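Local structure of transcription termination factor FttA (Pyrococcus horikoshii, 3AF5) at residues 108-113 against 139-144; 165-170 against 319-324. The protein probably terminates transcription genome-wide by cutting nascent RNA as it leaves RNA polymerase, acting as a zinc-dependent endonuclease and 5'-3' exonuclease. All blocks are in the same frame, centred on the assembly; numbering follows the deposited sequence.

How the contacts relate
The two contacts follow one another along the chain, contact 1 closing before contact 2 opens. Contact 1 pairs two strands within KHb, the second of the two KH repeats at the N-terminal end. Contact 2 sets a later helix of the same KH region against the edge of the metallo-beta-lactamase domain, so the first lies inside a module and the second is one of the places where the KH region meets the nuclease part. Their centres are 16 Å apart and their nearest atoms about 6 Å, without touching. R167 of contact 2 packs on S107, the residue just before 108-113. Both contacts lie away from the two-zinc nuclease site.

Contact 1. Residues 108-113 against 139-144; sequences VGEVLI and APKVVR
Within the beta-alpha-beta unit of KHb, E110 to I113 pair in parallel with A139 to V142, while helix 127-136 makes the connection between the two strands. The backbone bonds pass to and fro, as in any parallel pair: V111 gives its N-H to A139 O and takes that of K141 on its own O, and I113 does the same between K141 O and V143 N. The V143 N to I113 O bond measures 2.7 Å. At the start of the ladder A139 N reaches G109 O only weakly. Here G109, with positive phi, and E110 form a G1 bulge against strand 101-105.

Side chains part onto two faces. E110, A139, L112 and K141 share one. E110 runs out fully extended, CG anti to the backbone N (chi1 177°), and K141, bent at chi2 and chi4, crosses it at about a right angle. This carries K141 NZ to 3.0 Å from E110 OE1, a weak salt bridge whose carboxylate position is doubtful. Further along, a methyl of L112, CD2, meets V143 CG2 at 4.0 Å.

The other face is apolar. I113 CB lies 4.3 Å from V142 CG1, and the P140 ring turns to L129 and T133 of helix 127-136, which packs over this side. Parallel neighbours joined by a helical crossover, with strand 101-105 added antiparallel, fit the mixed sheet of a type II KH domain.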
ATOM      1  N   VAL A 108     -14.591 -16.446  -6.377  1.00 91.89           N
ATOM      2  CA  VAL A 108     -15.589 -15.897  -5.468  1.00 91.49           C
ATOM      3  C   VAL A 108     -16.975 -15.894  -6.117  1.00 90.98           C
ATOM      4  O   VAL A 108     -17.960 -15.506  -5.490  1.00 90.56           O
ATOM      5  CB  VAL A 108     -15.211 -14.449  -5.056  1.00 91.60           C
ATOM      6  CG1 VAL A 108     -16.252 -13.871  -4.111  1.00 91.85           C
ATOM      7  CG2 VAL A 108     -13.852 -14.447  -4.384  1.00 91.86           C
ATOM      8  N   GLY A 109     -17.051 -16.344  -7.367  1.00 91.03           N
ATOM      9  CA  GLY A 109     -18.329 -16.359  -8.061  1.00 91.45           C
ATOM     10  C   GLY A 109     -18.890 -14.956  -7.984  1.00 91.51           C
ATOM     11  O   GLY A 109     -19.911 -14.708  -7.340  1.00 91.29           O
ATOM     12  N   GLU A 110     -18.214 -14.034  -8.656  1.00 91.52           N
ATOM     13  CA  GLU A 110     -18.601 -12.638  -8.624  1.00 91.70           C
ATOM     14  C   GLU A 110     -18.244 -11.935  -9.932  1.00 91.34           C
ATOM     15  O   GLU A 110     -17.130 -12.079 -10.434  1.00 90.85           O
ATOM     16  CB  GLU A 110     -17.882 -11.999  -7.436  1.00 92.84           C
ATOM     17  CG  GLU A 110     -18.075 -10.515  -7.224  1.00 95.60           C
ATOM     18  CD  GLU A 110     -17.439 -10.059  -5.915  1.00 96.94           C
ATOM     19  OE1 GLU A 110     -17.286  -8.837  -5.709  1.00 97.32           O
ATOM     20  OE2 GLU A 110     -17.097 -10.934  -5.087  1.00 97.03           O
ATOM     21  N   VAL A 111     -19.195 -11.188 -10.489  1.00 91.43           N
ATOM     22  CA  VAL A 111     -18.970 -10.455 -11.736  1.00 91.17           C
ATOM     23  C   VAL A 111     -18.785  -8.969 -11.474  1.00 91.16           C
ATOM     24  O   VAL A 111     -19.666  -8.309 -10.922  1.00 90.84           O
ATOM     25  CB  VAL A 111     -20.145 -10.603 -12.718  1.00 91.19           C
ATOM     26  CG1 VAL A 111     -19.850  -9.837 -13.994  1.00 89.97           C
ATOM     27  CG2 VAL A 111     -20.376 -12.056 -13.030  1.00 91.76           C
ATOM     28  N   LEU A 112     -17.633  -8.450 -11.883  1.00 91.61           N
ATOM     29  CA  LEU A 112     -17.310  -7.044 -11.701  1.00 91.57           C
ATOM     30  C   LEU A 112     -17.757  -6.279 -12.949  1.00 91.42           C
ATOM     31  O   LEU A 112     -17.202  -6.466 -14.032  1.00 90.79           O
ATOM     32  CB  LEU A 112     -15.798  -6.898 -11.474  1.00 92.48           C
ATOM     33  CG  LEU A 112     -15.192  -5.566 -11.014  1.00 93.72           C
ATOM     34  CD1 LEU A 112     -13.803  -5.818 -10.445  1.00 93.80           C
ATOM     35  CD2 LEU A 112     -15.126  -4.578 -12.171  1.00 93.80           C
ATOM     36  N   ILE A 113     -18.776  -5.434 -12.788  1.00 91.40           N
ATOM     37  CA  ILE A 113     -19.314  -4.637 -13.891  1.00 91.48           C
ATOM     38  C   ILE A 113     -18.913  -3.175 -13.747  1.00 91.71           C
ATOM     39  O   ILE A 113     -19.167  -2.552 -12.717  1.00 90.82           O
ATOM     40  CB  ILE A 113     -20.851  -4.698 -13.933  1.00 91.72           C
ATOM     41  CG1 ILE A 113     -21.319  -6.153 -13.922  1.00 91.95           C
ATOM     42  CG2 ILE A 113     -21.361  -3.995 -15.182  1.00 91.89           C
ATOM     43  CD1 ILE A 113     -22.817  -6.307 -13.769  1.00 91.90           C
ATOM     44  N   ALA A 139     -22.508 -13.138  -8.659  1.00 92.74           N
ATOM     45  CA  ALA A 139     -22.676 -12.031  -7.726  1.00 91.91           C
ATOM     46  C   ALA A 139     -22.212 -10.748  -8.414  1.00 90.95           C
ATOM     47  O   ALA A 139     -21.027 -10.573  -8.696  1.00 90.90           O
ATOM     48  CB  ALA A 139     -21.862 -12.281  -6.464  1.00 92.07           C
ATOM     49  N   PRO A 140     -23.150  -9.835  -8.700  1.00 89.92           N
ATOM     50  CA  PRO A 140     -22.831  -8.570  -9.365  1.00 88.84           C
ATOM     51  C   PRO A 140     -22.245  -7.505  -8.450  1.00 87.95           C
ATOM     52  O   PRO A 140     -22.669  -7.345  -7.303  1.00 87.62           O
ATOM     53  CB  PRO A 140     -24.173  -8.147  -9.935  1.00 88.94           C
ATOM     54  CG  PRO A 140     -25.109  -8.572  -8.844  1.00 89.85           C
ATOM     55  CD  PRO A 140     -24.605  -9.963  -8.498  1.00 89.68           C
ATOM     56  N   LYS A 141     -21.269  -6.775  -8.976  1.00 86.89           N
ATOM     57  CA  LYS A 141     -20.622  -5.694  -8.243  1.00 86.30           C
ATOM     58  C   LYS A 141     -20.308  -4.584  -9.237  1.00 84.90           C
ATOM     59  O   LYS A 141     -19.423  -4.726 -10.080  1.00 84.45           O
ATOM     60  CB  LYS A 141     -19.341  -6.197  -7.575  1.00 87.32           C
ATOM     61  CG  LYS A 141     -19.583  -7.308  -6.560  1.00 89.45           C
ATOM     62  CD  LYS A 141     -20.454  -6.833  -5.397  1.00 91.08           C
ATOM     63  CE  LYS A 141     -20.871  -7.993  -4.499  1.00 92.05           C
ATOM     64  NZ  LYS A 141     -19.704  -8.706  -3.905  1.00 92.35           N
ATOM     65  N   VAL A 142     -21.051  -3.486  -9.140  1.00 83.52           N
ATOM     66  CA  VAL A 142     -20.871  -2.356 -10.043  1.00 82.64           C
ATOM     67  C   VAL A 142     -19.806  -1.369  -9.581  1.00 81.69           C
ATOM     68  O   VAL A 142     -19.696  -1.054  -8.394  1.00 81.16           O
ATOM     69  CB  VAL A 142     -22.198  -1.594 -10.249  1.00 83.34           C
ATOM     70  CG1 VAL A 142     -23.173  -2.459 -11.028  1.00 82.67           C
ATOM     71  CG2 VAL A 142     -22.794  -1.214  -8.900  1.00 83.83           C
ATOM     72  N   VAL A 143     -19.029  -0.880 -10.541  1.00 80.64           N
ATOM     73  CA  VAL A 143     -17.952   0.067 -10.277  1.00 79.57           C
ATOM     74  C   VAL A 143     -17.995   1.208 -11.295  1.00 79.09           C
ATOM     75  O   VAL A 143     -18.046   0.969 -12.503  1.00 79.01           O
ATOM     76  CB  VAL A 143     -16.576  -0.631 -10.391  1.00 79.82           C
ATOM     77  CG1 VAL A 143     -15.466   0.333 -10.008  1.00 79.74           C
ATOM     78  CG2 VAL A 143     -16.549  -1.879  -9.516  1.00 79.27           C
ATOM     79  N   ARG A 144     -17.976   2.448 -10.815  1.00 77.47           N
ATOM     80  CA  ARG A 144     -17.998   3.582 -11.730  1.00 76.92           C
ATOM     81  C   ARG A 144     -16.680   3.629 -12.507  1.00 76.11           C
ATOM     82  O   ARG A 144     -15.604   3.498 -11.929  1.00 76.74           O
ATOM     83  CB  ARG A 144     -18.204   4.892 -10.963  1.00 77.08           C
ATOM     84  CG  ARG A 144     -18.251   6.117 -11.862  1.00 77.63           C
ATOM     85  CD  ARG A 144     -18.649   7.357 -11.090  1.00 79.13           C
ATOM     86  NE  ARG A 144     -19.861   7.131 -10.310  1.00 80.81           N
ATOM     87  CZ  ARG A 144     -20.556   8.090  -9.706  1.00 81.93           C
ATOM     88  NH1 ARG A 144     -20.165   9.356  -9.794  1.00 82.47           N
ATOM     89  NH2 ARG A 144     -21.639   7.783  -9.003  1.00 82.26           N
TER

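Contact 2. Residues 165-170 against 319-324; sequences KDRRKF and HTITLD
R167 and F170, one helical turn apart on helix 164-178, divide the work against residues 319-321: the arginine takes hold of the backbone, and the phenylalanine packs against H319, backbone and ring alike, and I321. The R167 chain bends at chi2 and chi3 and presents the edge of its guanidinium to T320 O. NH1 makes the main bond, 2.6 Å with an angle of 151° at the hydrogen, and NH2 adds a weak one to the same oxygen. The carbonyl is met from above, with NH1 lying well out of its plane. NH1 also donates to K318 O, so one nitrogen ties together the end of helix 310-318 and the start of strand 320-322.

F170 holds its CG anti to the backbone N (chi1 162°), which sends the ring toward H319. The CA of H319 sits over a ring face, 4.1 Å from the centroid and somewhat off-centre, in a CH-pi contact. The imidazole itself is inclined to the phenyl, planes at 70° and centroids 4.8 Å apart, an oblique pairing with H319 CD2 close to F170 CE1. I321 approaches the ring's edge instead, its CG1 4.0 Å from F170 CE2. The imidazole has partners elsewhere too: its ND1 is hydrogen-bonded to E315 O, and its ring meets that of F269.

Strand 320-322 is an outermost strand of its sheet. The contact is thus an interdomain one, a KH-region helix lying against the edge of a metallo-beta-lactamase fold.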
ATOM      1  N   LYS A 165      -8.479 -21.272 -10.502  1.00 70.38           N
ATOM      2  CA  LYS A 165      -8.197 -22.580  -9.918  1.00 70.21           C
ATOM      3  C   LYS A 165      -7.240 -22.470  -8.742  1.00 68.31           C
ATOM      4  O   LYS A 165      -7.531 -22.962  -7.649  1.00 66.73           O
ATOM      5  CB  LYS A 165      -7.628 -23.535 -10.974  1.00 72.55           C
ATOM      6  CG  LYS A 165      -8.700 -24.307 -11.751  1.00 76.04           C
ATOM      7  CD  LYS A 165      -9.698 -23.361 -12.425  1.00 78.72           C
ATOM      8  CE  LYS A 165     -10.783 -24.107 -13.192  1.00 78.33           C
ATOM      9  NZ  LYS A 165     -11.803 -23.157 -13.734  1.00 77.64           N
ATOM     10  N   ASP A 166      -6.104 -21.815  -8.967  1.00 66.38           N
ATOM     11  CA  ASP A 166      -5.115 -21.637  -7.913  1.00 64.44           C
ATOM     12  C   ASP A 166      -5.682 -20.922  -6.686  1.00 62.72           C
ATOM     13  O   ASP A 166      -5.577 -21.436  -5.573  1.00 60.90           O
ATOM     14  CB  ASP A 166      -3.897 -20.864  -8.436  1.00 66.10           C
ATOM     15  CG  ASP A 166      -2.999 -21.709  -9.325  1.00 67.58           C
ATOM     16  OD1 ASP A 166      -3.141 -22.950  -9.318  1.00 68.83           O
ATOM     17  OD2 ASP A 166      -2.138 -21.134 -10.022  1.00 68.53           O
ATOM     18  N   ARG A 167      -6.289 -19.753  -6.883  1.00 61.46           N
ATOM     19  CA  ARG A 167      -6.836 -19.004  -5.753  1.00 61.42           C
ATOM     20  C   ARG A 167      -7.876 -19.743  -4.912  1.00 61.01           C
ATOM     21  O   ARG A 167      -7.860 -19.643  -3.685  1.00 62.49           O
ATOM     22  CB  ARG A 167      -7.430 -17.659  -6.200  1.00 59.62           C
ATOM     23  CG  ARG A 167      -8.329 -17.048  -5.115  1.00 59.93           C
ATOM     24  CD  ARG A 167      -8.194 -15.542  -4.928  1.00 57.69           C
ATOM     25  NE  ARG A 167      -6.872 -15.160  -4.438  1.00 55.68           N
ATOM     26  CZ  ARG A 167      -6.639 -14.166  -3.583  1.00 52.64           C
ATOM     27  NH1 ARG A 167      -5.396 -13.900  -3.211  1.00 53.04           N
ATOM     28  NH2 ARG A 167      -7.639 -13.453  -3.083  1.00 48.60           N
ATOM     29  N   ARG A 168      -8.783 -20.470  -5.552  1.00 60.41           N
ATOM     30  CA  ARG A 168      -9.807 -21.190  -4.807  1.00 60.25           C
ATOM     31  C   ARG A 168      -9.142 -22.228  -3.900  1.00 58.45           C
ATOM     32  O   ARG A 168      -9.611 -22.489  -2.792  1.00 57.89           O
ATOM     33  CB  ARG A 168     -10.792 -21.863  -5.774  1.00 63.16           C
ATOM     34  CG  ARG A 168     -12.225 -21.951  -5.242  1.00 68.92           C
ATOM     35  CD  ARG A 168     -13.182 -22.627  -6.244  1.00 73.13           C
ATOM     36  NE  ARG A 168     -13.136 -22.004  -7.568  1.00 75.76           N
ATOM     37  CZ  ARG A 168     -12.597 -22.569  -8.648  1.00 77.34           C
ATOM     38  NH1 ARG A 168     -12.060 -23.781  -8.569  1.00 77.61           N
ATOM     39  NH2 ARG A 168     -12.577 -21.916  -9.808  1.00 77.80           N
ATOM     40  N   LYS A 169      -8.042 -22.809  -4.374  1.00 57.06           N
ATOM     41  CA  LYS A 169      -7.299 -23.799  -3.602  1.00 55.64           C
ATOM     42  C   LYS A 169      -6.512 -23.085  -2.498  1.00 53.79           C
ATOM     43  O   LYS A 169      -6.410 -23.575  -1.371  1.00 53.12           O
ATOM     44  CB  LYS A 169      -6.331 -24.572  -4.504  1.00 56.75           C
ATOM     45  CG  LYS A 169      -5.549 -25.637  -3.746  1.00 61.27           C
ATOM     46  CD  LYS A 169      -4.474 -26.302  -4.595  1.00 62.80           C
ATOM     47  CE  LYS A 169      -3.699 -27.329  -3.769  1.00 63.55           C
ATOM     48  NZ  LYS A 169      -2.628 -28.006  -4.558  1.00 64.12           N
ATOM     49  N   PHE A 170      -5.953 -21.929  -2.845  1.00 50.46           N
ATOM     50  CA  PHE A 170      -5.196 -21.097  -1.917  1.00 47.95           C
ATOM     51  C   PHE A 170      -6.100 -20.684  -0.756  1.00 47.86           C
ATOM     52  O   PHE A 170      -5.704 -20.761   0.405  1.00 48.07           O
ATOM     53  CB  PHE A 170      -4.683 -19.847  -2.646  1.00 45.51           C
ATOM     54  CG  PHE A 170      -4.262 -18.722  -1.734  1.00 42.20           C
ATOM     55  CD1 PHE A 170      -3.077 -18.789  -1.015  1.00 42.12           C
ATOM     56  CD2 PHE A 170      -5.053 -17.585  -1.608  1.00 42.48           C
ATOM     57  CE1 PHE A 170      -2.682 -17.742  -0.187  1.00 41.35           C
ATOM     58  CE2 PHE A 170      -4.671 -16.528  -0.782  1.00 41.84           C
ATOM     59  CZ  PHE A 170      -3.479 -16.608  -0.070  1.00 42.64           C
ATOM     60  N   HIS A 319      -1.413 -14.405  -3.864  1.00 38.24           N
ATOM     61  CA  HIS A 319      -1.462 -14.698  -2.426  1.00 38.03           C
ATOM     62  C   HIS A 319      -1.993 -13.555  -1.547  1.00 37.09           C
ATOM     63  O   HIS A 319      -1.971 -13.657  -0.324  1.00 35.94           O
ATOM     64  CB  HIS A 319      -0.075 -15.112  -1.922  1.00 38.56           C
ATOM     65  CG  HIS A 319       0.310 -16.505  -2.306  1.00 39.71           C
ATOM     66  ND1 HIS A 319       0.685 -16.848  -3.587  1.00 40.39           N
ATOM     67  CD2 HIS A 319       0.315 -17.655  -1.591  1.00 40.61           C
ATOM     68  CE1 HIS A 319       0.901 -18.151  -3.646  1.00 40.19           C
ATOM     69  NE2 HIS A 319       0.683 -18.664  -2.449  1.00 42.05           N
ATOM     70  N   THR A 320      -2.479 -12.483  -2.170  1.00 35.14           N
ATOM     71  CA  THR A 320      -2.995 -11.336  -1.434  1.00 33.69           C
ATOM     72  C   THR A 320      -4.505 -11.332  -1.200  1.00 34.38           C
ATOM     73  O   THR A 320      -5.286 -11.493  -2.134  1.00 36.04           O
ATOM     74  CB  THR A 320      -2.649 -10.028  -2.152  1.00 32.28           C
ATOM     75  OG1 THR A 320      -1.234  -9.919  -2.291  1.00 33.97           O
ATOM     76  CG2 THR A 320      -3.163  -8.838  -1.369  1.00 31.44           C
ATOM     77  N   ILE A 321      -4.896 -11.132   0.055  1.00 33.84           N
ATOM     78  CA  ILE A 321      -6.299 -11.042   0.469  1.00 33.48           C
ATOM     79  C   ILE A 321      -6.443  -9.600   0.955  1.00 33.90           C
ATOM     80  O   ILE A 321      -5.775  -9.198   1.904  1.00 35.48           O
ATOM     81  CB  ILE A 321      -6.603 -12.016   1.630  1.00 32.78           C
ATOM     82  CG1 ILE A 321      -6.456 -13.458   1.137  1.00 32.27           C
ATOM     83  CG2 ILE A 321      -7.990 -11.759   2.192  1.00 27.84           C
ATOM     84  CD1 ILE A 321      -6.622 -14.509   2.230  1.00 31.20           C
ATOM     85  N   THR A 322      -7.294  -8.814   0.307  1.00 34.69           N
ATOM     86  CA  THR A 322      -7.438  -7.413   0.692  1.00 35.95           C
ATOM     87  C   THR A 322      -8.529  -7.151   1.730  1.00 36.40           C
ATOM     88  O   THR A 322      -9.516  -7.877   1.808  1.00 37.73           O
ATOM     89  CB  THR A 322      -7.695  -6.504  -0.553  1.00 35.75           C
ATOM     90  OG1 THR A 322      -8.995  -6.765  -1.086  1.00 40.15           O
ATOM     91  CG2 THR A 322      -6.678  -6.780  -1.644  1.00 36.05           C
ATOM     92  N   LEU A 323      -8.321  -6.115   2.539  1.00 37.99           N
ATOM     93  CA  LEU A 323      -9.271  -5.691   3.566  1.00 37.64           C
ATOM     94  C   LEU A 323      -9.323  -4.182   3.478  1.00 37.88           C
ATOM     95  O   LEU A 323      -8.296  -3.542   3.232  1.00 39.42           O
ATOM     96  CB  LEU A 323      -8.788  -6.018   4.979  1.00 39.12           C
ATOM     97  CG  LEU A 323      -8.685  -7.424   5.553  1.00 42.54           C
ATOM     98  CD1 LEU A 323      -7.518  -8.180   4.932  1.00 43.35           C
ATOM     99  CD2 LEU A 323      -8.475  -7.295   7.054  1.00 43.66           C
ATOM    100  N   ASP A 324     -10.501  -3.606   3.682  1.00 36.80           N
ATOM    101  CA  ASP A 324     -10.633  -2.153   3.673  1.00 35.57           C
ATOM    102  C   ASP A 324     -10.461  -1.737   5.130  1.00 34.60           C
ATOM    103  O   ASP A 324     -10.450  -2.587   6.023  1.00 34.70           O
ATOM    104  CB  ASP A 324     -12.010  -1.740   3.161  1.00 37.18           C
ATOM    105  CG  ASP A 324     -12.245  -2.145   1.706  1.00 42.26           C
ATOM    106  OD1 ASP A 324     -11.468  -1.717   0.820  1.00 44.25           O
ATOM    107  OD2 ASP A 324     -13.215  -2.890   1.443  1.00 45.25           O
TER